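Local coordinates for dextranase (Pseudarthrobacter oxydans, PDB 6NZS), which catalyses the endohydrolysis of alpha-1,6-glucosidic linkages in dextran as a member of glycoside hydrolase family 49, at residues 18-23 / 33-38; 53-58 / 84-89; 210-215 / 225-230. All coordinates share one frame; numbering follows the deposited sequence.

In the fold
Along the chain the three contacts follow one another in series. Interactions 1 and 2 both lie in the N-terminal Ig-like region and touch directly, with centres about 8 Å apart: residues 33-38 run into strand 37-43, which pairs antiparallel with strand 51-58, itself the partner of strand 84-92 in interaction 2. Among the joins are S34 OG to S86 OG, 2.7 Å, the backbone pair S34 N to T55 O, 2.9 Å, and the packing of A18 on F54 and F36 on M57. Interaction 3 stands apart, its centre about 32 Å from that of interaction 1, where parallel strands open the beta-solenoid. The set thus samples both architectures.

Interaction 1 of 3, residues 18-23 / 33-38; sequences AVFNTT and RSSFYD
F20 and R33 carry the apolar and cationic part of this contact. The two side chains lie side by side and point the same way, F20 CZ standing over one face of the guanidinium, 3.5 Å from R33 CZ. The planes are 39° apart, which argues against a flat stack. R33 CG is anti to its backbone N (chi1 175°) and the chain extended to NE. Nearer the backbone, A18 CB meets R33 CB at 4.1 Å. The T22 CG2 methyl touches the S35 OG hydroxyl at 3.3 Å, and S34 O lies at the F20 ring edge, 3.4 Å from CE1.

Hydrogen bonds form a second group. R33 N donates to V19 O over 2.9 Å, nearly straight at 175°. A water accepts from N21 N, donates to R33 O and bonds S35 OG at 2.6 Å. R33 NH2 forms a salt bridge with D38 OD1 (2.9 Å), which would help fix the guanidinium; D38 OD2 pairs with R103.

F36 N donates to S34 OG (3.1 Å), an ST turn, and S34 OG also bonds S86. The bonds of V19 with R33 and V31 mark a short parallel pairing of 18-20 with 31-33, at the surface of the Ig-like domain.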
ATOM      1  N   ALA A  18      10.612  21.884  10.055  1.00 12.56           N
ATOM      2  CA  ALA A  18      10.785  21.299   8.731  1.00 13.43           C
ATOM      3  C   ALA A  18      12.145  21.655   8.145  1.00 13.67           C
ATOM      4  O   ALA A  18      12.707  22.721   8.421  1.00 14.95           O
ATOM      5  CB  ALA A  18       9.697  21.810   7.790  1.00 14.16           C
ATOM      6  N   VAL A  19      12.667  20.747   7.320  1.00 12.67           N
ATOM      7  CA  VAL A  19      13.921  20.954   6.605  1.00 12.67           C
ATOM      8  C   VAL A  19      13.765  20.472   5.170  1.00 13.46           C
ATOM      9  O   VAL A  19      13.013  19.533   4.878  1.00 12.84           O
ATOM     10  CB  VAL A  19      15.115  20.222   7.270  1.00 16.36           C
ATOM     11  CG1 VAL A  19      15.352  20.741   8.678  1.00 17.67           C
ATOM     12  CG2 VAL A  19      14.894  18.708   7.264  1.00 15.23           C
ATOM     13  N   PHE A  20      14.488  21.118   4.265  1.00 12.89           N
ATOM     14  CA  PHE A  20      14.687  20.584   2.928  1.00 11.59           C
ATOM     15  C   PHE A  20      15.897  19.661   2.969  1.00 14.35           C
ATOM     16  O   PHE A  20      16.963  20.051   3.458  1.00 14.99           O
ATOM     17  CB  PHE A  20      14.939  21.714   1.931  1.00 11.17           C
ATOM     18  CG  PHE A  20      13.733  22.572   1.658  1.00 11.17           C
ATOM     19  CD1 PHE A  20      12.589  22.037   1.077  1.00 12.41           C
ATOM     20  CD2 PHE A  20      13.744  23.923   1.978  1.00 16.11           C
ATOM     21  CE1 PHE A  20      11.478  22.833   0.823  1.00 12.32           C
ATOM     22  CE2 PHE A  20      12.639  24.728   1.724  1.00 14.85           C
ATOM     23  CZ  PHE A  20      11.501  24.183   1.144  1.00 14.76           C
ATOM     24  N   ASN A  21      15.734  18.437   2.466  1.00 11.14           N
ATOM     25  CA  ASN A  21      16.823  17.467   2.492  1.00 11.80           C
ATOM     26  C   ASN A  21      16.479  16.371   1.490  1.00 11.38           C
ATOM     27  O   ASN A  21      15.536  15.600   1.716  1.00 11.24           O
ATOM     28  CB  ASN A  21      16.984  16.903   3.904  1.00 10.79           C
ATOM     29  CG  ASN A  21      18.144  15.937   4.028  1.00 11.42           C
ATOM     30  OD1 ASN A  21      18.533  15.281   3.062  1.00 12.53           O
ATOM     31  ND2 ASN A  21      18.686  15.819   5.244  1.00 13.78           N
ATOM     32  N   THR A  22      17.241  16.295   0.398  1.00 10.28           N
ATOM     33  CA  THR A  22      17.063  15.256  -0.609  1.00 11.46           C
ATOM     34  C   THR A  22      18.191  14.240  -0.604  1.00 12.25           C
ATOM     35  O   THR A  22      18.243  13.389  -1.496  1.00 13.58           O
ATOM     36  CB  THR A  22      16.927  15.850  -2.012  1.00 11.46           C
ATOM     37  OG1 THR A  22      18.065  16.683  -2.295  1.00 12.97           O
ATOM     38  CG2 THR A  22      15.643  16.658  -2.144  1.00 13.20           C
ATOM     39  N   THR A  23      19.100  14.307   0.370  1.00 12.62           N
ATOM     40  CA  THR A  23      20.346  13.557   0.296  1.00 14.54           C
ATOM     41  C   THR A  23      20.609  12.607   1.453  1.00 15.11           C
ATOM     42  O   THR A  23      21.432  11.701   1.290  1.00 17.43           O
ATOM     43  CB  THR A  23      21.556  14.503   0.177  1.00 15.11           C
ATOM     44  OG1 THR A  23      21.682  15.265   1.378  1.00 18.31           O
ATOM     45  CG2 THR A  23      21.400  15.448  -1.010  1.00 17.40           C
ATOM     46  N   ARG A  33      10.527  18.169   4.502  1.00 11.42           N
ATOM     47  CA  ARG A  33       9.526  18.870   3.714  1.00 10.10           C
ATOM     48  C   ARG A  33       9.763  18.558   2.243  1.00 11.33           C
ATOM     49  O   ARG A  33      10.908  18.434   1.808  1.00 12.94           O
ATOM     50  CB  ARG A  33       9.665  20.380   3.933  1.00 10.90           C
ATOM     51  CG  ARG A  33       8.745  21.217   3.055  1.00 11.33           C
ATOM     52  CD  ARG A  33       8.863  22.694   3.366  1.00 12.14           C
ATOM     53  NE  ARG A  33       8.216  23.472   2.321  1.00 12.89           N
ATOM     54  CZ  ARG A  33       8.234  24.798   2.258  1.00 12.57           C
ATOM     55  NH1 ARG A  33       8.872  25.494   3.193  1.00 14.41           N
ATOM     56  NH2 ARG A  33       7.639  25.416   1.250  1.00 14.60           N
ATOM     57  N   SER A  34       8.683  18.452   1.464  1.00 10.02           N
ATOM     58  CA  SER A  34       8.847  18.239   0.026  1.00  9.99           C
ATOM     59  C   SER A  34       9.628  19.373  -0.628  1.00 11.59           C
ATOM     60  O   SER A  34       9.295  20.551  -0.470  1.00 11.27           O
ATOM     61  CB  SER A  34       7.489  18.123  -0.662  1.00 10.31           C
ATOM     62  OG  SER A  34       7.642  17.970  -2.074  1.00  9.32           O
ATOM     63  N   SER A  35      10.662  19.003  -1.387  1.00 11.06           N
ATOM     64  CA  SER A  35      11.405  19.965  -2.189  1.00 12.27           C
ATOM     65  C   SER A  35      10.689  20.340  -3.474  1.00 11.82           C
ATOM     66  O   SER A  35      11.108  21.286  -4.149  1.00 13.45           O
ATOM     67  CB  SER A  35      12.754  19.370  -2.586  1.00 15.27           C
ATOM     68  OG  SER A  35      13.515  19.065  -1.434  1.00 20.02           O
ATOM     69  N   PHE A  36       9.612  19.643  -3.823  1.00 10.31           N
ATOM     70  CA  PHE A  36       9.094  19.703  -5.177  1.00  9.86           C
ATOM     71  C   PHE A  36       7.700  20.283  -5.308  1.00  9.79           C
ATOM     72  O   PHE A  36       7.369  20.764  -6.396  1.00 10.55           O
ATOM     73  CB  PHE A  36       9.150  18.307  -5.816  1.00 12.97           C
ATOM     74  CG  PHE A  36      10.509  17.701  -5.731  1.00 10.41           C
ATOM     75  CD1 PHE A  36      11.513  18.151  -6.565  1.00 14.37           C
ATOM     76  CD2 PHE A  36      10.810  16.736  -4.786  1.00 11.51           C
ATOM     77  CE1 PHE A  36      12.789  17.637  -6.485  1.00 14.26           C
ATOM     78  CE2 PHE A  36      12.093  16.215  -4.709  1.00 11.96           C
ATOM     79  CZ  PHE A  36      13.075  16.668  -5.554  1.00 12.38           C
ATOM     80  N   TYR A  37       6.888  20.277  -4.250  1.00  9.55           N
ATOM     81  CA  TYR A  37       5.503  20.734  -4.327  1.00  8.44           C
ATOM     82  C   TYR A  37       5.147  21.574  -3.115  1.00 11.17           C
ATOM     83  O   TYR A  37       5.600  21.296  -2.002  1.00 11.50           O
ATOM     84  CB  TYR A  37       4.529  19.537  -4.381  1.00  9.38           C
ATOM     85  CG  TYR A  37       4.878  18.616  -5.510  1.00  8.56           C
ATOM     86  CD1 TYR A  37       4.497  18.924  -6.806  1.00  9.48           C
ATOM     87  CD2 TYR A  37       5.647  17.475  -5.301  1.00  8.79           C
ATOM     88  CE1 TYR A  37       4.841  18.117  -7.863  1.00  8.89           C
ATOM     89  CE2 TYR A  37       6.006  16.652  -6.364  1.00  8.86           C
ATOM     90  CZ  TYR A  37       5.598  16.988  -7.643  1.00  8.40           C
ATOM     91  OH  TYR A  37       5.934  16.212  -8.724  1.00  9.75           O
ATOM     92  N   ASP A  38       4.323  22.595  -3.344  1.00 10.24           N
ATOM     93  CA  ASP A  38       3.662  23.337  -2.280  1.00 10.69           C
ATOM     94  C   ASP A  38       2.160  23.225  -2.479  1.00 11.04           C
ATOM     95  O   ASP A  38       1.679  23.226  -3.614  1.00 13.01           O
ATOM     96  CB  ASP A  38       4.053  24.818  -2.299  1.00 11.79           C
ATOM     97  CG  ASP A  38       5.488  25.045  -1.870  1.00 14.49           C
ATOM     98  OD1 ASP A  38       5.901  24.457  -0.856  1.00 13.33           O
ATOM     99  OD2 ASP A  38       6.200  25.825  -2.547  1.00 17.76           O
TER
HETATM  100  O   HOH W   1      13.390  18.115   1.014  1.00 14.98           O

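Interaction 2 of 3, residues 53-58 / 84-89; sequences AFTYMS and TMSWSS
Two neighbouring antiparallel strands of the Ig-like domain, 51-58 and 84-92, meet here; the axes of 56-58 and 84-89 come within 4.6 Å at 156°. Y56 with W87 and S58 with M85 are hydrogen-bonded pairs, and M57 with S86 is the non-hydrogen-bonded pair between them. The S58 N to M85 O bond is nearly straight, whereas Y56 N to W87 O bends to 134°.

On the face shared by Y56, W87 and S58, the indole carries the packing. W87 CG sits between its own backbone N and carbonyl carbon, and Y56 CB lies 3.4 Å from the centroid of the six-membered indole ring, 9° off the normal, a CH-pi contact. The Y56 ring is slid away, with little overlap on the five-membered ring.

On the opposite face M57 CG approaches S86 OG at 3.5 Å, while S86 OG is bonded to S34. Farther along, S88 OG donates to F54 O over 2.8 Å from above the carbonyl plane, and a water links that same oxygen to S89 N.

All twelve residues are buried, yet many are polar: backbone pairing and side-chain bonds, including S58 OG to E336 and Y56 OH to H15, satisfy groups that would otherwise be costly inside.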
ATOM      1  N   ALA A  53      -0.946  23.773   3.732  1.00 11.09           N
ATOM      2  CA  ALA A  53      -0.956  22.438   4.315  1.00 11.11           C
ATOM      3  C   ALA A  53       0.410  21.828   4.064  1.00  9.97           C
ATOM      4  O   ALA A  53       0.906  21.872   2.935  1.00 12.95           O
ATOM      5  CB  ALA A  53      -2.029  21.557   3.670  1.00 12.35           C
ATOM      6  N   PHE A  54       1.020  21.276   5.104  1.00 10.04           N
ATOM      7  CA  PHE A  54       2.373  20.753   4.963  1.00 10.01           C
ATOM      8  C   PHE A  54       2.411  19.624   3.942  1.00  9.78           C
ATOM      9  O   PHE A  54       1.493  18.802   3.871  1.00 10.92           O
ATOM     10  CB  PHE A  54       2.857  20.212   6.305  1.00 10.90           C
ATOM     11  CG  PHE A  54       4.340  20.004   6.359  1.00 10.02           C
ATOM     12  CD1 PHE A  54       5.190  21.095   6.494  1.00 12.15           C
ATOM     13  CD2 PHE A  54       4.889  18.740   6.253  1.00  9.57           C
ATOM     14  CE1 PHE A  54       6.558  20.926   6.538  1.00 12.15           C
ATOM     15  CE2 PHE A  54       6.269  18.558   6.306  1.00 10.75           C
ATOM     16  CZ  PHE A  54       7.103  19.646   6.447  1.00  9.98           C
ATOM     17  N   THR A  55       3.486  19.579   3.154  1.00  9.18           N
ATOM     18  CA  THR A  55       3.751  18.444   2.274  1.00  8.71           C
ATOM     19  C   THR A  55       5.004  17.749   2.785  1.00  8.58           C
ATOM     20  O   THR A  55       6.108  18.307   2.716  1.00  9.90           O
ATOM     21  CB  THR A  55       3.893  18.853   0.810  1.00  9.10           C
ATOM     22  OG1 THR A  55       2.720  19.568   0.393  1.00 10.07           O
ATOM     23  CG2 THR A  55       4.052  17.617  -0.071  1.00 10.96           C
ATOM     24  N   TYR A  56       4.816  16.540   3.298  1.00  8.44           N
ATOM     25  CA  TYR A  56       5.892  15.664   3.741  1.00  8.86           C
ATOM     26  C   TYR A  56       6.603  15.060   2.539  1.00  9.45           C
ATOM     27  O   TYR A  56       6.102  15.088   1.417  1.00  9.47           O
ATOM     28  CB  TYR A  56       5.306  14.507   4.552  1.00  9.23           C
ATOM     29  CG  TYR A  56       4.538  14.961   5.771  1.00 10.66           C
ATOM     30  CD1 TYR A  56       5.204  15.251   6.953  1.00 10.18           C
ATOM     31  CD2 TYR A  56       3.148  15.104   5.743  1.00 10.12           C
ATOM     32  CE1 TYR A  56       4.518  15.681   8.077  1.00  9.98           C
ATOM     33  CE2 TYR A  56       2.452  15.527   6.863  1.00  9.34           C
ATOM     34  CZ  TYR A  56       3.143  15.823   8.023  1.00  9.78           C
ATOM     35  OH  TYR A  56       2.453  16.248   9.139  1.00 10.29           O
ATOM     36  N   MET A  57       7.779  14.476   2.782  1.00  9.35           N
ATOM     37  CA  MET A  57       8.481  13.773   1.711  1.00  8.22           C
ATOM     38  C   MET A  57       9.302  12.613   2.267  1.00 10.01           C
ATOM     39  O   MET A  57       9.977  12.743   3.295  1.00  9.89           O
ATOM     40  CB  MET A  57       9.383  14.705   0.882  1.00  9.23           C
ATOM     41  CG  MET A  57       9.960  14.035  -0.366  1.00  9.68           C
ATOM     42  SD  MET A  57      10.889  15.159  -1.426  1.00 11.09           S
ATOM     43  CE  MET A  57      12.345  15.395  -0.426  1.00 13.35           C
ATOM     44  N   SER A  58       9.237  11.480   1.573  1.00  9.10           N
ATOM     45  CA  SER A  58      10.047  10.307   1.870  1.00  9.14           C
ATOM     46  C   SER A  58      10.987  10.054   0.703  1.00  9.90           C
ATOM     47  O   SER A  58      10.618  10.264  -0.455  1.00  9.73           O
ATOM     48  CB  SER A  58       9.135   9.094   2.075  1.00 10.51           C
ATOM     49  OG  SER A  58       9.873   7.888   2.102  1.00 10.94           O
ATOM     50  N   THR A  84      11.296  10.114  -5.339  1.00  9.07           N
ATOM     51  CA  THR A  84      10.832  10.549  -4.031  1.00  8.72           C
ATOM     52  C   THR A  84       9.320  10.442  -4.009  1.00  8.35           C
ATOM     53  O   THR A  84       8.673  10.385  -5.059  1.00  9.07           O
ATOM     54  CB  THR A  84      11.204  12.012  -3.691  1.00  8.65           C
ATOM     55  OG1 THR A  84      10.459  12.925  -4.520  1.00  9.68           O
ATOM     56  CG2 THR A  84      12.690  12.260  -3.882  1.00 10.03           C
ATOM     57  N   MET A  85       8.761  10.423  -2.801  1.00  7.99           N
ATOM     58  CA  MET A  85       7.310  10.415  -2.634  1.00  7.88           C
ATOM     59  C   MET A  85       6.926  11.512  -1.652  1.00  8.40           C
ATOM     60  O   MET A  85       7.259  11.429  -0.466  1.00  9.21           O
ATOM     61  CB  MET A  85       6.795   9.052  -2.175  1.00  8.73           C
ATOM     62  CG  MET A  85       5.273   9.041  -1.951  1.00  9.91           C
ATOM     63  SD  MET A  85       4.573   7.389  -1.725  1.00 11.24           S
ATOM     64  CE  MET A  85       4.717   6.751  -3.388  1.00 12.36           C
ATOM     65  N   SER A  86       6.229  12.528  -2.142  1.00  7.89           N
ATOM     66  CA  SER A  86       5.709  13.599  -1.305  1.00  8.01           C
ATOM     67  C   SER A  86       4.226  13.361  -1.062  1.00  7.63           C
ATOM     68  O   SER A  86       3.537  12.754  -1.887  1.00  8.67           O
ATOM     69  CB  SER A  86       5.872  14.969  -1.972  1.00  8.40           C
ATOM     70  OG  SER A  86       7.241  15.297  -2.166  1.00  9.72           O
ATOM     71  N   TRP A  87       3.731  13.832   0.080  1.00  8.49           N
ATOM     72  CA  TRP A  87       2.301  13.701   0.350  1.00  8.15           C
ATOM     73  C   TRP A  87       1.863  14.787   1.314  1.00  9.08           C
ATOM     74  O   TRP A  87       2.626  15.205   2.190  1.00  9.91           O
ATOM     75  CB  TRP A  87       1.917  12.317   0.888  1.00  9.77           C
ATOM     76  CG  TRP A  87       2.244  12.090   2.348  1.00  8.97           C
ATOM     77  CD1 TRP A  87       1.396  12.228   3.410  1.00  9.39           C
ATOM     78  CD2 TRP A  87       3.512  11.692   2.892  1.00  9.10           C
ATOM     79  NE1 TRP A  87       2.057  11.941   4.584  1.00  9.39           N
ATOM     80  CE2 TRP A  87       3.357  11.610   4.290  1.00  8.64           C
ATOM     81  CE3 TRP A  87       4.767  11.404   2.329  1.00  9.77           C
ATOM     82  CZ2 TRP A  87       4.405  11.246   5.137  1.00 10.63           C
ATOM     83  CZ3 TRP A  87       5.805  11.051   3.175  1.00  9.68           C
ATOM     84  CH2 TRP A  87       5.621  10.981   4.560  1.00 10.27           C
ATOM     85  N   SER A  88       0.625  15.244   1.135  1.00  9.25           N
ATOM     86  CA  SER A  88       0.037  16.257   1.995  1.00  9.44           C
ATOM     87  C   SER A  88      -1.317  15.761   2.462  1.00  8.84           C
ATOM     88  O   SER A  88      -2.140  15.341   1.639  1.00  9.97           O
ATOM     89  CB  SER A  88      -0.135  17.576   1.229  1.00 10.02           C
ATOM     90  OG  SER A  88      -0.694  18.576   2.064  1.00 11.28           O
ATOM     91  N   SER A  89      -1.542  15.810   3.772  1.00  8.73           N
ATOM     92  CA  SER A  89      -2.833  15.502   4.374  1.00  8.67           C
ATOM     93  C   SER A  89      -3.495  16.773   4.894  1.00  9.72           C
ATOM     94  O   SER A  89      -2.834  17.710   5.349  1.00 10.22           O
ATOM     95  CB  SER A  89      -2.674  14.538   5.554  1.00  8.94           C
ATOM     96  OG  SER A  89      -2.345  13.239   5.085  1.00 10.16           O
TER
HETATM   97  O   HOH W   2       0.002  17.329   5.706  1.00  9.84           O

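Interaction 3 of 3, residues 210-215 / 225-230; sequences SIHYPA and VTEEII
H212 and I229 make the straightest bond of the tightly packed part of this contact: H212 N donates to I229 O over 2.8 Å at 166°. It belongs to a short parallel pairing of two bridges, I211 with I229 and H212 with I230. I211 CG1 packs on I229 CB at 3.9 Å, and P214 CG rests on I230 CG2, the two side chains crossing at about a right angle. The H212 ring, its CG anti to the backbone N, is met over one face by V225 CG1, 4.0 Å from the ring centroid and 21° off the normal.

The more exposed side is looser and partly wet. S210 OG accepts from E228 N over 3.0 Å, and S210 N donates to E228 OE1 over 3.1 Å, meeting the carboxylate on its anti side. S210 O receives two weak, bent bonds, from E228 N and I229 N. E228 OE2 has a further partner in K252, a long and weak ion pair. An alanine in place of E228 would probably leave S210 N without its carboxylate acceptor and the start of the 210-215 segment less firmly fixed, although the bonds of E228 N would remain.

E227 bends at chi2 (86°), and its OE1 comes within 3.4 Å of H212 CB. Water joins carboxylate and imidazole: one molecule donates to E227 OE2 and bonds H212 ND1 at 2.8 Å, and another donates to I211 O and to E227 OE2.

Strand 211-212 lies beside strand 229-232, which pairs in parallel with 253-256 on its way into the solenoid. N250 bonds the carbonyls of V225 and E227, and Y213 meets Y231 of the adjoining strand.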
ATOM      1  N   SER A 210      -7.541   7.146  31.206  1.00 17.41           N
ATOM      2  CA  SER A 210      -6.357   7.906  31.572  1.00 16.25           C
ATOM      3  C   SER A 210      -5.466   8.074  30.345  1.00 15.71           C
ATOM      4  O   SER A 210      -5.350   7.164  29.519  1.00 16.02           O
ATOM      5  CB  SER A 210      -5.591   7.210  32.697  1.00 15.77           C
ATOM      6  OG  SER A 210      -5.229   5.893  32.344  1.00 16.55           O
ATOM      7  N   ILE A 211      -4.838   9.243  30.228  1.00 14.94           N
ATOM      8  CA  ILE A 211      -4.069   9.604  29.039  1.00 14.02           C
ATOM      9  C   ILE A 211      -2.657  10.026  29.428  1.00 15.75           C
ATOM     10  O   ILE A 211      -2.471  10.871  30.312  1.00 18.01           O
ATOM     11  CB  ILE A 211      -4.741  10.740  28.243  1.00 13.97           C
ATOM     12  CG1 ILE A 211      -6.145  10.340  27.800  1.00 16.26           C
ATOM     13  CG2 ILE A 211      -3.889  11.097  27.032  1.00 14.20           C
ATOM     14  CD1 ILE A 211      -6.907  11.462  27.130  1.00 18.11           C
ATOM     15  N   HIS A 212      -1.668   9.456  28.746  1.00 14.29           N
ATOM     16  CA  HIS A 212      -0.296   9.937  28.773  1.00 13.94           C
ATOM     17  C   HIS A 212      -0.043  10.746  27.504  1.00 15.41           C
ATOM     18  O   HIS A 212      -0.301  10.262  26.396  1.00 15.67           O
ATOM     19  CB  HIS A 212       0.672   8.754  28.828  1.00 15.91           C
ATOM     20  CG  HIS A 212       2.108   9.145  28.663  1.00 18.37           C
ATOM     21  ND1 HIS A 212       2.804   9.841  29.627  1.00 22.18           N
ATOM     22  CD2 HIS A 212       2.975   8.949  27.640  1.00 16.61           C
ATOM     23  CE1 HIS A 212       4.038  10.059  29.207  1.00 21.36           C
ATOM     24  NE2 HIS A 212       4.169   9.521  28.006  1.00 19.58           N
ATOM     25  N   TYR A 213       0.459  11.972  27.667  1.00 15.80           N
ATOM     26  CA  TYR A 213       0.793  12.848  26.545  1.00 14.79           C
ATOM     27  C   TYR A 213       2.305  12.964  26.454  1.00 16.62           C
ATOM     28  O   TYR A 213       2.914  13.709  27.237  1.00 17.63           O
ATOM     29  CB  TYR A 213       0.197  14.241  26.758  1.00 15.32           C
ATOM     30  CG  TYR A 213      -1.301  14.322  26.892  1.00 16.85           C
ATOM     31  CD1 TYR A 213      -1.906  14.265  28.142  1.00 17.11           C
ATOM     32  CD2 TYR A 213      -2.107  14.501  25.776  1.00 16.25           C
ATOM     33  CE1 TYR A 213      -3.275  14.363  28.272  1.00 16.85           C
ATOM     34  CE2 TYR A 213      -3.471  14.595  25.894  1.00 17.63           C
ATOM     35  CZ  TYR A 213      -4.050  14.529  27.144  1.00 18.67           C
ATOM     36  OH  TYR A 213      -5.412  14.625  27.268  1.00 23.98           O
ATOM     37  N   PRO A 214       2.963  12.282  25.523  1.00 14.61           N
ATOM     38  CA  PRO A 214       4.417  12.443  25.400  1.00 15.42           C
ATOM     39  C   PRO A 214       4.786  13.873  25.038  1.00 15.11           C
ATOM     40  O   PRO A 214       4.068  14.558  24.307  1.00 15.28           O
ATOM     41  CB  PRO A 214       4.787  11.467  24.277  1.00 16.73           C
ATOM     42  CG  PRO A 214       3.696  10.454  24.282  1.00 16.23           C
ATOM     43  CD  PRO A 214       2.447  11.211  24.655  1.00 15.34           C
ATOM     44  N   ALA A 215       5.914  14.332  25.575  1.00 16.08           N
ATOM     45  CA  ALA A 215       6.471  15.605  25.152  1.00 15.86           C
ATOM     46  C   ALA A 215       7.226  15.418  23.845  1.00 15.37           C
ATOM     47  O   ALA A 215       7.723  14.332  23.546  1.00 16.58           O
ATOM     48  CB  ALA A 215       7.437  16.138  26.214  1.00 19.84           C
ATOM     49  N   VAL A 225       4.672   3.247  30.610  1.00 16.70           N
ATOM     50  CA  VAL A 225       3.517   4.097  30.877  1.00 16.99           C
ATOM     51  C   VAL A 225       2.439   3.288  31.589  1.00 17.59           C
ATOM     52  O   VAL A 225       2.236   2.096  31.311  1.00 16.74           O
ATOM     53  CB  VAL A 225       2.980   4.762  29.595  1.00 24.00           C
ATOM     54  CG1 VAL A 225       4.047   5.634  28.947  1.00 23.07           C
ATOM     55  CG2 VAL A 225       2.452   3.728  28.623  1.00 21.92           C
ATOM     56  N   THR A 226       1.744   3.932  32.522  1.00 16.90           N
ATOM     57  CA  THR A 226       0.683   3.277  33.275  1.00 16.25           C
ATOM     58  C   THR A 226      -0.714   3.691  32.844  1.00 18.33           C
ATOM     59  O   THR A 226      -1.689   3.105  33.323  1.00 20.00           O
ATOM     60  CB  THR A 226       0.848   3.547  34.776  1.00 19.55           C
ATOM     61  OG1 THR A 226       0.963   4.958  34.987  1.00 20.61           O
ATOM     62  CG2 THR A 226       2.091   2.846  35.313  1.00 21.44           C
ATOM     63  N   GLU A 227      -0.838   4.668  31.952  1.00 16.43           N
ATOM     64  CA  GLU A 227      -2.143   5.134  31.514  1.00 15.38           C
ATOM     65  C   GLU A 227      -2.716   4.204  30.442  1.00 15.66           C
ATOM     66  O   GLU A 227      -2.049   3.300  29.936  1.00 17.96           O
ATOM     67  CB  GLU A 227      -2.047   6.569  31.002  1.00 16.13           C
ATOM     68  CG  GLU A 227      -1.765   7.611  32.084  1.00 17.84           C
ATOM     69  CD  GLU A 227      -0.284   7.795  32.385  1.00 18.34           C
ATOM     70  OE1 GLU A 227       0.558   7.092  31.788  1.00 19.82           O
ATOM     71  OE2 GLU A 227       0.038   8.655  33.231  1.00 26.41           O
ATOM     72  N   GLU A 228      -3.983   4.444  30.096  1.00 14.59           N
ATOM     73  CA  GLU A 228      -4.688   3.609  29.133  1.00 15.70           C
ATOM     74  C   GLU A 228      -4.513   4.076  27.696  1.00 12.57           C
ATOM     75  O   GLU A 228      -4.695   3.276  26.771  1.00 14.38           O
ATOM     76  CB  GLU A 228      -6.187   3.625  29.443  1.00 15.18           C
ATOM     77  CG  GLU A 228      -6.577   2.946  30.747  1.00 16.58           C
ATOM     78  CD  GLU A 228      -8.052   3.139  31.033  1.00 21.07           C
ATOM     79  OE1 GLU A 228      -8.421   4.219  31.532  1.00 22.30           O
ATOM     80  OE2 GLU A 228      -8.845   2.223  30.731  1.00 32.51           O
ATOM     81  N   ILE A 229      -4.189   5.349  27.495  1.00 12.82           N
ATOM     82  CA  ILE A 229      -4.167   5.970  26.176  1.00 13.02           C
ATOM     83  C   ILE A 229      -2.878   6.764  26.052  1.00 12.88           C
ATOM     84  O   ILE A 229      -2.514   7.512  26.966  1.00 13.38           O
ATOM     85  CB  ILE A 229      -5.374   6.912  26.004  1.00 13.08           C
ATOM     86  CG1 ILE A 229      -6.689   6.144  26.161  1.00 12.83           C
ATOM     87  CG2 ILE A 229      -5.307   7.665  24.667  1.00 13.65           C
ATOM     88  CD1 ILE A 229      -7.872   7.035  26.442  1.00 15.71           C
ATOM     89  N   ILE A 230      -2.192   6.618  24.921  1.00 12.36           N
ATOM     90  CA  ILE A 230      -1.035   7.442  24.596  1.00 12.65           C
ATOM     91  C   ILE A 230      -1.464   8.376  23.476  1.00 12.66           C
ATOM     92  O   ILE A 230      -1.853   7.917  22.394  1.00 12.46           O
ATOM     93  CB  ILE A 230       0.183   6.598  24.199  1.00 12.84           C
ATOM     94  CG1 ILE A 230       0.543   5.620  25.324  1.00 14.33           C
ATOM     95  CG2 ILE A 230       1.363   7.510  23.887  1.00 14.96           C
ATOM     96  CD1 ILE A 230       1.583   4.590  24.937  1.00 14.99           C
TER
HETATM   97  O   HOH W   3      -0.329  11.602  32.141  1.00 35.17           O
HETATM   98  O   HOH W   4       1.893  10.484  32.173  1.00 27.28           O